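Local coordinates for protein beta-L-arabinobiosidase (Bacteroides thetaiotaomicron, PDB 5MQR) that probably hydrolyses glycosidic bonds in plant pectin, as a glycoside hydrolase of a gut bacterium, at residues I822-S834 and M845-K857. Numbering follows the deposited sequence.
Sequences INSYMYGNAKALS and MAMRYGMRADTLK
The Tyr849 ring carries Leu833 over one face, its CB 4.0 Å from the ring centroid and offset toward the rim, a CH-pi contact, while NH1 of Arg852 lies over the centre of the opposite face and Met845 O sits in plane at the edge. Arg852 is itself salt-bridged to Glu786, and Tyr782 of helix 768-788 meets the Tyr849 ring edge-to-face. Tyr827 instead uses its edge: with CG anti to the backbone N (chi1 170°), CD1 comes 3.3 Å from Ala853 O, nearly in the ring plane, and Lys857 runs alongside. Ala830 CB packs on Ala853 CB at 4.0 Å. The axes of segments 822-834 and 845-857 approach to 7.5 Å at 155°, an antiparallel helical hairpin in the MGH1-like domain, and the backbones come nearest at Ser834 and Ala846. Leu856 CD1 reaches Met826 CB at 3.8 Å. Ser834 OG donates to Ala846 O at 2.6 Å, tilted 22° from the carbonyl plane; Gly850 N bonds the same oxygen. Replacing Ser834 by alanine removes the hydroxyl and would probably cost Ala846 O its inter-helix donor, leaving the helical bond from Gly850 N. Apolar and aromatic contacts therefore supply most of this interface, and one hydroxyl-to-carbonyl bond ties the helices near the turn joining them.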
loop_
_atom_site.group_PDB
_atom_site.type_symbol
_atom_site.label_atom_id
_atom_site.label_comp_id
_atom_site.label_asym_id
_atom_site.label_seq_id
_atom_site.Cartn_x
_atom_site.Cartn_y
_atom_site.Cartn_z
ATOM N N ILE A 822 -32.149 -30.932 -6.472
ATOM C CA ILE A 822 -31.432 -32.183 -6.179
ATOM C C ILE A 822 -30.663 -32.701 -7.400
ATOM O O ILE A 822 -29.577 -33.238 -7.250
ATOM C CB ILE A 822 -32.334 -33.279 -5.550
ATOM C CG1 ILE A 822 -31.500 -34.528 -5.228
ATOM C CG2 ILE A 822 -33.479 -33.661 -6.469
ATOM C CD1 ILE A 822 -32.113 -35.466 -4.205
ATOM N N ASN A 823 -31.198 -32.499 -8.600
ATOM C CA ASN A 823 -30.478 -32.895 -9.822
ATOM C C ASN A 823 -29.163 -32.132 -10.049
ATOM O O ASN A 823 -28.174 -32.747 -10.431
ATOM C CB ASN A 823 -31.380 -32.834 -11.051
ATOM C CG ASN A 823 -32.386 -33.963 -11.059
ATOM O OD1 ASN A 823 -32.005 -35.121 -11.279
ATOM N ND2 ASN A 823 -33.664 -33.656 -10.753
ATOM N N SER A 824 -29.149 -30.825 -9.806
ATOM C CA SER A 824 -27.933 -30.056 -9.951
ATOM C C SER A 824 -26.956 -30.416 -8.832
ATOM O O SER A 824 -25.751 -30.490 -9.057
ATOM C CB SER A 824 -28.242 -28.559 -9.906
ATOM O OG SER A 824 -29.049 -28.170 -10.994
ATOM N N TYR A 825 -27.491 -30.606 -7.625
ATOM C CA TYR A 825 -26.669 -30.947 -6.483
ATOM C C TYR A 825 -25.920 -32.265 -6.742
ATOM O O TYR A 825 -24.728 -32.383 -6.455
ATOM C CB TYR A 825 -27.485 -31.116 -5.189
ATOM C CG TYR A 825 -28.294 -29.949 -4.662
ATOM C CD1 TYR A 825 -28.106 -28.635 -5.102
ATOM C CD2 TYR A 825 -29.224 -30.172 -3.667
ATOM C CE1 TYR A 825 -28.860 -27.593 -4.589
ATOM C CE2 TYR A 825 -29.973 -29.142 -3.135
ATOM C CZ TYR A 825 -29.805 -27.857 -3.605
ATOM O OH TYR A 825 -30.581 -26.865 -3.051
HETATM N N MSE A 826 -26.627 -33.246 -7.278
HETATM C CA MSE A 826 -26.041 -34.560 -7.523
HETATM C C MSE A 826 -25.082 -34.452 -8.674
HETATM O O MSE A 826 -24.003 -35.055 -8.611
HETATM C CB MSE A 826 -27.094 -35.630 -7.717
HETATM C CG MSE A 826 -27.934 -35.814 -6.438
HETATM SE SE MSE A 826 -26.897 -36.404 -4.881
HETATM C CE MSE A 826 -26.482 -38.239 -5.433
ATOM N N TYR A 827 -25.422 -33.656 -9.699
ATOM C CA TYR A 827 -24.444 -33.333 -10.746
ATOM C C TYR A 827 -23.139 -32.815 -10.119
ATOM O O TYR A 827 -22.050 -33.336 -10.396
ATOM C CB TYR A 827 -24.979 -32.299 -11.749
ATOM C CG TYR A 827 -23.897 -31.799 -12.655
ATOM C CD1 TYR A 827 -23.465 -32.557 -13.741
ATOM C CD2 TYR A 827 -23.256 -30.589 -12.404
ATOM C CE1 TYR A 827 -22.437 -32.116 -14.571
ATOM C CE2 TYR A 827 -22.232 -30.140 -13.229
ATOM C CZ TYR A 827 -21.826 -30.901 -14.307
ATOM O OH TYR A 827 -20.811 -30.442 -15.104
ATOM N N GLY A 828 -23.271 -31.782 -9.287
ATOM C CA GLY A 828 -22.154 -31.180 -8.570
ATOM C C GLY A 828 -21.356 -32.161 -7.725
ATOM O O GLY A 828 -20.115 -32.132 -7.748
ATOM N N ASN A 829 -22.057 -33.038 -7.000
ATOM C CA ASN A 829 -21.390 -34.024 -6.131
ATOM C C ASN A 829 -20.627 -35.042 -6.947
ATOM O O ASN A 829 -19.487 -35.379 -6.626
ATOM C CB ASN A 829 -22.381 -34.762 -5.237
ATOM C CG ASN A 829 -23.013 -33.875 -4.196
ATOM O OD1 ASN A 829 -22.416 -32.902 -3.731
ATOM N ND2 ASN A 829 -24.234 -34.222 -3.809
ATOM N N ALA A 830 -21.267 -35.502 -8.010
ATOM C CA ALA A 830 -20.644 -36.411 -8.973
ATOM C C ALA A 830 -19.402 -35.788 -9.590
ATOM O O ALA A 830 -18.351 -36.410 -9.613
ATOM C CB ALA A 830 -21.638 -36.809 -10.052
ATOM N N LYS A 831 -19.510 -34.552 -10.058
ATOM C CA LYS A 831 -18.376 -33.885 -10.686
ATOM C C LYS A 831 -17.226 -33.756 -9.682
ATOM O O LYS A 831 -16.075 -34.005 -10.020
ATOM C CB LYS A 831 -18.757 -32.490 -11.183
ATOM C CG LYS A 831 -18.070 -32.082 -12.478
ATOM C CD LYS A 831 -17.672 -30.613 -12.554
ATOM C CE LYS A 831 -18.774 -29.623 -12.155
ATOM N NZ LYS A 831 -18.165 -28.258 -12.069
ATOM N N ALA A 832 -17.561 -33.382 -8.450
ATOM C CA ALA A 832 -16.569 -33.175 -7.399
ATOM C C ALA A 832 -15.906 -34.488 -7.006
ATOM O O ALA A 832 -14.699 -34.523 -6.806
ATOM C CB ALA A 832 -17.196 -32.507 -6.185
ATOM N N LEU A 833 -16.691 -35.556 -6.903
ATOM C CA LEU A 833 -16.134 -36.857 -6.574
ATOM C C LEU A 833 -15.246 -37.397 -7.695
ATOM O O LEU A 833 -14.284 -38.073 -7.405
ATOM C CB LEU A 833 -17.237 -37.866 -6.198
ATOM C CG LEU A 833 -17.724 -37.746 -4.745
ATOM C CD1 LEU A 833 -19.093 -38.369 -4.574
ATOM C CD2 LEU A 833 -16.743 -38.400 -3.782
ATOM N N SER A 834 -15.553 -37.088 -8.956
ATOM C CA SER A 834 -14.679 -37.447 -10.069
ATOM C C SER A 834 -13.309 -36.805 -9.925
ATOM O O SER A 834 -12.281 -37.486 -9.992
ATOM C CB SER A 834 -15.284 -37.043 -11.413
ATOM O OG SER A 834 -14.478 -37.518 -12.478
HETATM N N MSE A 845 -12.520 -44.500 -10.066
HETATM C CA MSE A 845 -13.475 -43.636 -9.377
HETATM C C MSE A 845 -13.719 -42.379 -10.186
HETATM O O MSE A 845 -14.846 -41.908 -10.267
HETATM C CB MSE A 845 -12.949 -43.296 -7.982
HETATM C CG MSE A 845 -13.790 -42.280 -7.219
HETATM SE SE MSE A 845 -12.961 -41.903 -5.452
HETATM C CE MSE A 845 -13.967 -40.225 -5.299
ATOM N N ALA A 846 -12.663 -41.825 -10.777
ATOM C CA ALA A 846 -12.809 -40.662 -11.629
ATOM C C ALA A 846 -13.818 -40.918 -12.738
ATOM O O ALA A 846 -14.681 -40.096 -12.965
ATOM C CB ALA A 846 -11.481 -40.251 -12.222
HETATM N N MSE A 847 -13.725 -42.066 -13.395
HETATM C CA MSE A 847 -14.644 -42.394 -14.483
HETATM C C MSE A 847 -16.036 -42.701 -13.981
HETATM O O MSE A 847 -16.987 -42.165 -14.513
HETATM C CB MSE A 847 -14.129 -43.576 -15.300
HETATM C CG MSE A 847 -14.987 -43.925 -16.526
HETATM SE SE MSE A 847 -15.239 -42.309 -17.637
HETATM C CE MSE A 847 -13.380 -41.822 -18.030
ATOM N N ARG A 848 -16.170 -43.563 -12.969
ATOM C CA ARG A 848 -17.497 -43.883 -12.383
ATOM C C ARG A 848 -18.329 -42.625 -12.067
ATOM O O ARG A 848 -19.519 -42.560 -12.402
ATOM C CB ARG A 848 -17.382 -44.734 -11.111
ATOM C CG ARG A 848 -17.279 -46.225 -11.355
ATOM C CD ARG A 848 -17.158 -47.010 -10.057
ATOM N NE ARG A 848 -15.803 -46.977 -9.505
ATOM C CZ ARG A 848 -14.764 -47.702 -9.946
ATOM N NH1 ARG A 848 -14.877 -48.530 -10.981
ATOM N NH2 ARG A 848 -13.586 -47.576 -9.346
ATOM N N TYR A 849 -17.704 -41.634 -11.455
ATOM C CA TYR A 849 -18.421 -40.426 -11.073
ATOM C C TYR A 849 -18.500 -39.385 -12.189
ATOM O O TYR A 849 -19.453 -38.625 -12.217
ATOM C CB TYR A 849 -17.853 -39.829 -9.776
ATOM C CG TYR A 849 -18.302 -40.608 -8.574
ATOM C CD1 TYR A 849 -19.528 -40.346 -7.981
ATOM C CD2 TYR A 849 -17.528 -41.636 -8.051
ATOM C CE1 TYR A 849 -19.969 -41.070 -6.876
ATOM C CE2 TYR A 849 -17.955 -42.383 -6.957
ATOM C CZ TYR A 849 -19.175 -42.095 -6.368
ATOM O OH TYR A 849 -19.603 -42.821 -5.284
ATOM N N GLY A 850 -17.515 -39.346 -13.085
ATOM C CA GLY A 850 -17.563 -38.504 -14.275
ATOM C C GLY A 850 -18.691 -38.924 -15.210
ATOM O O GLY A 850 -19.357 -38.080 -15.781
HETATM N N MSE A 851 -18.914 -40.230 -15.351
HETATM C CA MSE A 851 -20.065 -40.758 -16.090
HETATM C C MSE A 851 -21.377 -40.353 -15.482
HETATM O O MSE A 851 -22.318 -40.072 -16.219
HETATM C CB MSE A 851 -20.123 -42.275 -16.079
HETATM C CG MSE A 851 -19.070 -42.908 -16.962
HETATM SE SE MSE A 851 -19.365 -42.551 -18.874
HETATM C CE MSE A 851 -21.236 -43.144 -19.122
ATOM N N ARG A 852 -21.464 -40.370 -14.148
ATOM C CA ARG A 852 -22.686 -39.934 -13.451
ATOM C C ARG A 852 -22.971 -38.456 -13.688
ATOM O O ARG A 852 -24.125 -38.061 -13.862
ATOM C CB ARG A 852 -22.614 -40.196 -11.952
ATOM C CG ARG A 852 -22.731 -41.656 -11.585
ATOM C CD ARG A 852 -22.314 -41.785 -10.145
ATOM N NE ARG A 852 -22.744 -43.026 -9.531
ATOM C CZ ARG A 852 -21.955 -44.014 -9.105
ATOM N NH1 ARG A 852 -20.622 -43.986 -9.235
ATOM N NH2 ARG A 852 -22.526 -45.075 -8.541
ATOM N N ALA A 853 -21.902 -37.666 -13.707
ATOM C CA ALA A 853 -21.986 -36.242 -14.008
ATOM C C ALA A 853 -22.457 -36.001 -15.448
ATOM O O ALA A 853 -23.418 -35.291 -15.635
ATOM C CB ALA A 853 -20.664 -35.536 -13.724
ATOM N N ASP A 854 -21.830 -36.608 -16.449
ATOM C CA ASP A 854 -22.308 -36.440 -17.831
ATOM C C ASP A 854 -23.781 -36.860 -17.957
ATOM O O ASP A 854 -24.562 -36.174 -18.625
ATOM C CB ASP A 854 -21.497 -37.250 -18.851
ATOM C CG ASP A 854 -20.030 -36.858 -18.903
ATOM O OD1 ASP A 854 -19.690 -35.725 -18.521
ATOM O OD2 ASP A 854 -19.205 -37.714 -19.325
ATOM N N THR A 855 -24.141 -37.985 -17.330
ATOM C CA THR A 855 -25.516 -38.507 -17.365
ATOM C C THR A 855 -26.483 -37.453 -16.854
ATOM O O THR A 855 -27.440 -37.141 -17.538
ATOM C CB THR A 855 -25.670 -39.804 -16.536
ATOM O OG1 THR A 855 -24.802 -40.810 -17.062
ATOM C CG2 THR A 855 -27.112 -40.336 -16.566
ATOM N N LEU A 856 -26.198 -36.875 -15.685
ATOM C CA LEU A 856 -27.104 -35.914 -15.040
ATOM C C LEU A 856 -27.152 -34.575 -15.749
ATOM O O LEU A 856 -28.199 -33.958 -15.844
ATOM C CB LEU A 856 -26.728 -35.697 -13.578
ATOM C CG LEU A 856 -26.982 -36.893 -12.664
ATOM C CD1 LEU A 856 -26.291 -36.714 -11.320
ATOM C CD2 LEU A 856 -28.473 -37.119 -12.466
ATOM N N LYS A 857 -26.008 -34.109 -16.223
ATOM C CA LYS A 857 -25.973 -32.916 -17.058
ATOM C C LYS A 857 -26.936 -33.058 -18.255
ATOM O O LYS A 857 -27.762 -32.170 -18.505
ATOM C CB LYS A 857 -24.555 -32.665 -17.552
ATOM C CG LYS A 857 -24.454 -31.566 -18.578
ATOM C CD LYS A 857 -23.024 -31.139 -18.782
ATOM C CE LYS A 857 -22.961 -30.234 -19.990
ATOM N NZ LYS A 857 -21.552 -29.947 -20.274
#